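Local coordinates for protein ceramide very long chain fatty acid hydroxylase SCS7 (Saccharomyces cerevisiae, PDB 4ZR1) that hydroxylates the very long chain fatty acid of ceramides, probably at C-2, using oxygen, cytochrome b5 electrons and a likely catalytic dimetal centre, at residues 26-31 / 285-290. Residues are numbered along the deposited sequence; the frame is centred on the assembly and turned at random.
Sequences TTFVKE and SKMKYE
A Met-aromatic contact joins a loop near the N-terminus, 26-31, to 285-290, the loop leading into strand 289-290, both probably on the cytoplasmic side of this membrane hydroxylase. Phe-28 points toward 285-290, CG anti to its carbonyl carbon (chi1 -58°), and presents one ring edge to the backbone there. At that edge, near the ring plane, Ser-285 O lies 3.4 Å from Phe-28 CD2. Phe-28 CE2 meets Ser-285 CB at 3.6 Å. The Met-287 chain, extended beyond CG, lies obliquely to the ring. Its SD stands 5.2 Å from the Phe-28 ring centroid, 46° off the normal, while its CG approaches Phe-28 CD2 at 4.1 Å. The terminal methyl rests against the main chain, Met-287 CE being 3.4 Å from Phe-28 N and 3.9 Å from Thr-27 CA. The two segments share van der Waals and sulfur-aromatic packing without hydrogen bonds; Ser-285 OG bonds to Gln-260, Thr-27 OG1 to the carbonyl of Asp-24. Phe-28 is buried, its side chain about 7 Å from those of the zinc ligands His-178 and His-255. Arg-80, just past helix 71-78, links both segments, hydrogen-bonding Thr-26 O through NE and salt-bridging Glu-290 OE2 through NH2; His-51 of helix 44-51 touches the same two residues, and strand 289-290 pairs antiparallel with 293-294.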
ATOM      1  N   THR A  26      -1.729 -18.431  -2.902  1.00 87.78           N
ATOM      2  CA  THR A  26      -1.134 -18.213  -1.585  1.00 89.06           C
ATOM      3  C   THR A  26       0.328 -18.622  -1.545  1.00 93.45           C
ATOM      4  O   THR A  26       0.993 -18.446  -0.528  1.00 96.10           O
ATOM      5  CB  THR A  26      -1.897 -18.989  -0.486  1.00 92.42           C
ATOM      6  OG1 THR A  26      -1.751 -20.400  -0.699  1.00 94.02           O
ATOM      7  CG2 THR A  26      -3.370 -18.623  -0.490  1.00 85.71           C
ATOM      8  N   THR A  27       0.823 -19.178  -2.647  1.00100.27           N
ATOM      9  CA  THR A  27       2.198 -19.643  -2.701  1.00102.82           C
ATOM     10  C   THR A  27       3.032 -18.685  -3.545  1.00102.45           C
ATOM     11  O   THR A  27       2.752 -18.469  -4.727  1.00102.84           O
ATOM     12  CB  THR A  27       2.309 -21.079  -3.273  1.00112.77           C
ATOM     13  OG1 THR A  27       1.849 -21.101  -4.629  1.00125.01           O
ATOM     14  CG2 THR A  27       1.476 -22.053  -2.448  1.00111.29           C
ATOM     15  N   PHE A  28       4.047 -18.107  -2.911  1.00 92.87           N
ATOM     16  CA  PHE A  28       4.970 -17.199  -3.567  1.00103.41           C
ATOM     17  C   PHE A  28       5.714 -17.917  -4.692  1.00109.39           C
ATOM     18  O   PHE A  28       5.947 -19.121  -4.612  1.00116.32           O
ATOM     19  CB  PHE A  28       5.946 -16.626  -2.534  1.00106.99           C
ATOM     20  CG  PHE A  28       5.266 -15.896  -1.403  1.00103.86           C
ATOM     21  CD1 PHE A  28       4.360 -14.875  -1.663  1.00 99.52           C
ATOM     22  CD2 PHE A  28       5.505 -16.251  -0.082  1.00100.31           C
ATOM     23  CE1 PHE A  28       3.722 -14.208  -0.627  1.00 94.69           C
ATOM     24  CE2 PHE A  28       4.867 -15.587   0.961  1.00 99.50           C
ATOM     25  CZ  PHE A  28       3.973 -14.562   0.686  1.00 93.34           C
ATOM     26  N   VAL A  29       6.063 -17.185  -5.748  1.00103.22           N
ATOM     27  CA  VAL A  29       6.758 -17.773  -6.890  1.00111.34           C
ATOM     28  C   VAL A  29       8.074 -17.040  -7.170  1.00113.87           C
ATOM     29  O   VAL A  29       8.191 -15.845  -6.900  1.00114.67           O
ATOM     30  CB  VAL A  29       5.879 -17.756  -8.165  1.00113.19           C
ATOM     31  CG1 VAL A  29       6.322 -18.850  -9.129  1.00126.35           C
ATOM     32  CG2 VAL A  29       4.418 -17.952  -7.809  1.00103.70           C
ATOM     33  N   LYS A  30       9.066 -17.758  -7.700  1.00113.24           N
ATOM     34  CA  LYS A  30      10.355 -17.145  -7.991  1.00112.45           C
ATOM     35  C   LYS A  30      10.186 -16.217  -9.182  1.00112.79           C
ATOM     36  O   LYS A  30      10.894 -15.222  -9.298  1.00117.58           O
ATOM     37  CB  LYS A  30      11.437 -18.193  -8.275  1.00119.78           C
ATOM     38  CG  LYS A  30      11.811 -18.316  -9.745  1.00132.58           C
ATOM     39  CD  LYS A  30      12.618 -19.561 -10.006  1.00141.65           C
ATOM     40  CE  LYS A  30      12.046 -20.327 -11.179  1.00141.93           C
ATOM     41  NZ  LYS A  30      12.606 -21.695 -11.216  1.00146.22           N
ATOM     42  N   GLU A  31       9.235 -16.537 -10.056  1.00110.33           N
ATOM     43  CA  GLU A  31       8.952 -15.704 -11.214  1.00116.56           C
ATOM     44  C   GLU A  31       7.442 -15.544 -11.361  1.00109.99           C
ATOM     45  O   GLU A  31       6.685 -16.495 -11.179  1.00108.89           O
ATOM     46  CB  GLU A  31       9.584 -16.295 -12.483  1.00126.94           C
ATOM     47  CG  GLU A  31      10.272 -15.234 -13.327  1.00140.40           C
ATOM     48  CD  GLU A  31      11.636 -14.843 -12.784  1.00144.81           C
ATOM     49  OE1 GLU A  31      12.394 -15.738 -12.355  1.00150.25           O
ATOM     50  OE2 GLU A  31      11.941 -13.632 -12.773  1.00143.07           O
ATOM     51  N   SER A 285       9.465 -15.411   0.280  1.00103.10           N
ATOM     52  CA  SER A 285       9.129 -15.140   1.671  1.00 94.71           C
ATOM     53  C   SER A 285       8.661 -16.430   2.348  1.00103.64           C
ATOM     54  O   SER A 285       8.186 -17.356   1.681  1.00101.69           O
ATOM     55  CB  SER A 285       8.069 -14.042   1.763  1.00 89.34           C
ATOM     56  OG  SER A 285       8.646 -12.766   1.517  1.00 82.54           O
ATOM     57  N   LYS A 286       8.817 -16.506   3.668  1.00109.42           N
ATOM     58  CA  LYS A 286       8.536 -17.753   4.371  1.00109.51           C
ATOM     59  C   LYS A 286       7.036 -17.949   4.520  1.00110.18           C
ATOM     60  O   LYS A 286       6.295 -16.990   4.706  1.00110.93           O
ATOM     61  CB  LYS A 286       9.242 -17.793   5.737  1.00119.59           C
ATOM     62  CG  LYS A 286       8.820 -16.742   6.762  1.00133.40           C
ATOM     63  CD  LYS A 286       9.792 -16.738   7.951  1.00140.65           C
ATOM     64  CE  LYS A 286       9.372 -15.777   9.063  1.00136.64           C
ATOM     65  NZ  LYS A 286       8.197 -16.276   9.840  1.00129.04           N
ATOM     66  N   MET A 287       6.596 -19.198   4.398  1.00115.16           N
ATOM     67  CA  MET A 287       5.191 -19.537   4.565  1.00109.41           C
ATOM     68  C   MET A 287       5.066 -20.389   5.819  1.00108.91           C
ATOM     69  O   MET A 287       4.824 -21.596   5.738  1.00105.47           O
ATOM     70  CB  MET A 287       4.645 -20.274   3.337  1.00109.25           C
ATOM     71  CG  MET A 287       5.140 -19.717   1.996  1.00101.87           C
ATOM     72  SD  MET A 287       4.235 -20.355   0.565  1.00118.79           S
ATOM     73  CE  MET A 287       5.484 -20.297  -0.711  1.00 76.29           C
ATOM     74  N   LYS A 288       5.228 -19.735   6.969  1.00115.05           N
ATOM     75  CA  LYS A 288       5.391 -20.389   8.268  1.00120.31           C
ATOM     76  C   LYS A 288       4.249 -21.332   8.655  1.00122.69           C
ATOM     77  O   LYS A 288       4.479 -22.375   9.260  1.00131.71           O
ATOM     78  CB  LYS A 288       5.571 -19.323   9.362  1.00123.28           C
ATOM     79  CG  LYS A 288       6.322 -19.814  10.587  1.00141.82           C
ATOM     80  CD  LYS A 288       6.443 -18.713  11.614  1.00146.05           C
ATOM     81  CE  LYS A 288       7.436 -19.063  12.706  1.00152.57           C
ATOM     82  NZ  LYS A 288       7.994 -17.837  13.346  1.00154.45           N
ATOM     83  N   TYR A 289       3.023 -20.969   8.299  1.00113.34           N
ATOM     84  CA  TYR A 289       1.852 -21.737   8.704  1.00103.36           C
ATOM     85  C   TYR A 289       1.194 -22.487   7.541  1.00106.97           C
ATOM     86  O   TYR A 289       1.258 -22.046   6.393  1.00100.59           O
ATOM     87  CB  TYR A 289       0.840 -20.806   9.376  1.00101.31           C
ATOM     88  CG  TYR A 289       1.189 -20.448  10.810  1.00104.21           C
ATOM     89  CD1 TYR A 289       1.986 -19.346  11.111  1.00100.10           C
ATOM     90  CD2 TYR A 289       0.700 -21.206  11.868  1.00105.64           C
ATOM     91  CE1 TYR A 289       2.292 -19.022  12.425  1.00 96.06           C
ATOM     92  CE2 TYR A 289       0.999 -20.888  13.179  1.00106.30           C
ATOM     93  CZ  TYR A 289       1.795 -19.799  13.453  1.00101.83           C
ATOM     94  OH  TYR A 289       2.090 -19.490  14.762  1.00108.00           O
ATOM     95  N   GLU A 290       0.590 -23.639   7.843  1.00113.15           N
ATOM     96  CA  GLU A 290      -0.205 -24.387   6.863  1.00112.19           C
ATOM     97  C   GLU A 290      -1.291 -25.212   7.583  1.00115.58           C
ATOM     98  O   GLU A 290      -1.009 -25.899   8.569  1.00119.67           O
ATOM     99  CB  GLU A 290       0.696 -25.284   6.004  1.00109.43           C
ATOM    100  CG  GLU A 290       0.228 -25.489   4.544  1.00114.55           C
ATOM    101  CD  GLU A 290       0.598 -24.327   3.605  1.00119.29           C
ATOM    102  OE1 GLU A 290       0.050 -24.251   2.475  1.00111.48           O
ATOM    103  OE2 GLU A 290       1.446 -23.495   3.992  1.00121.76           O
TER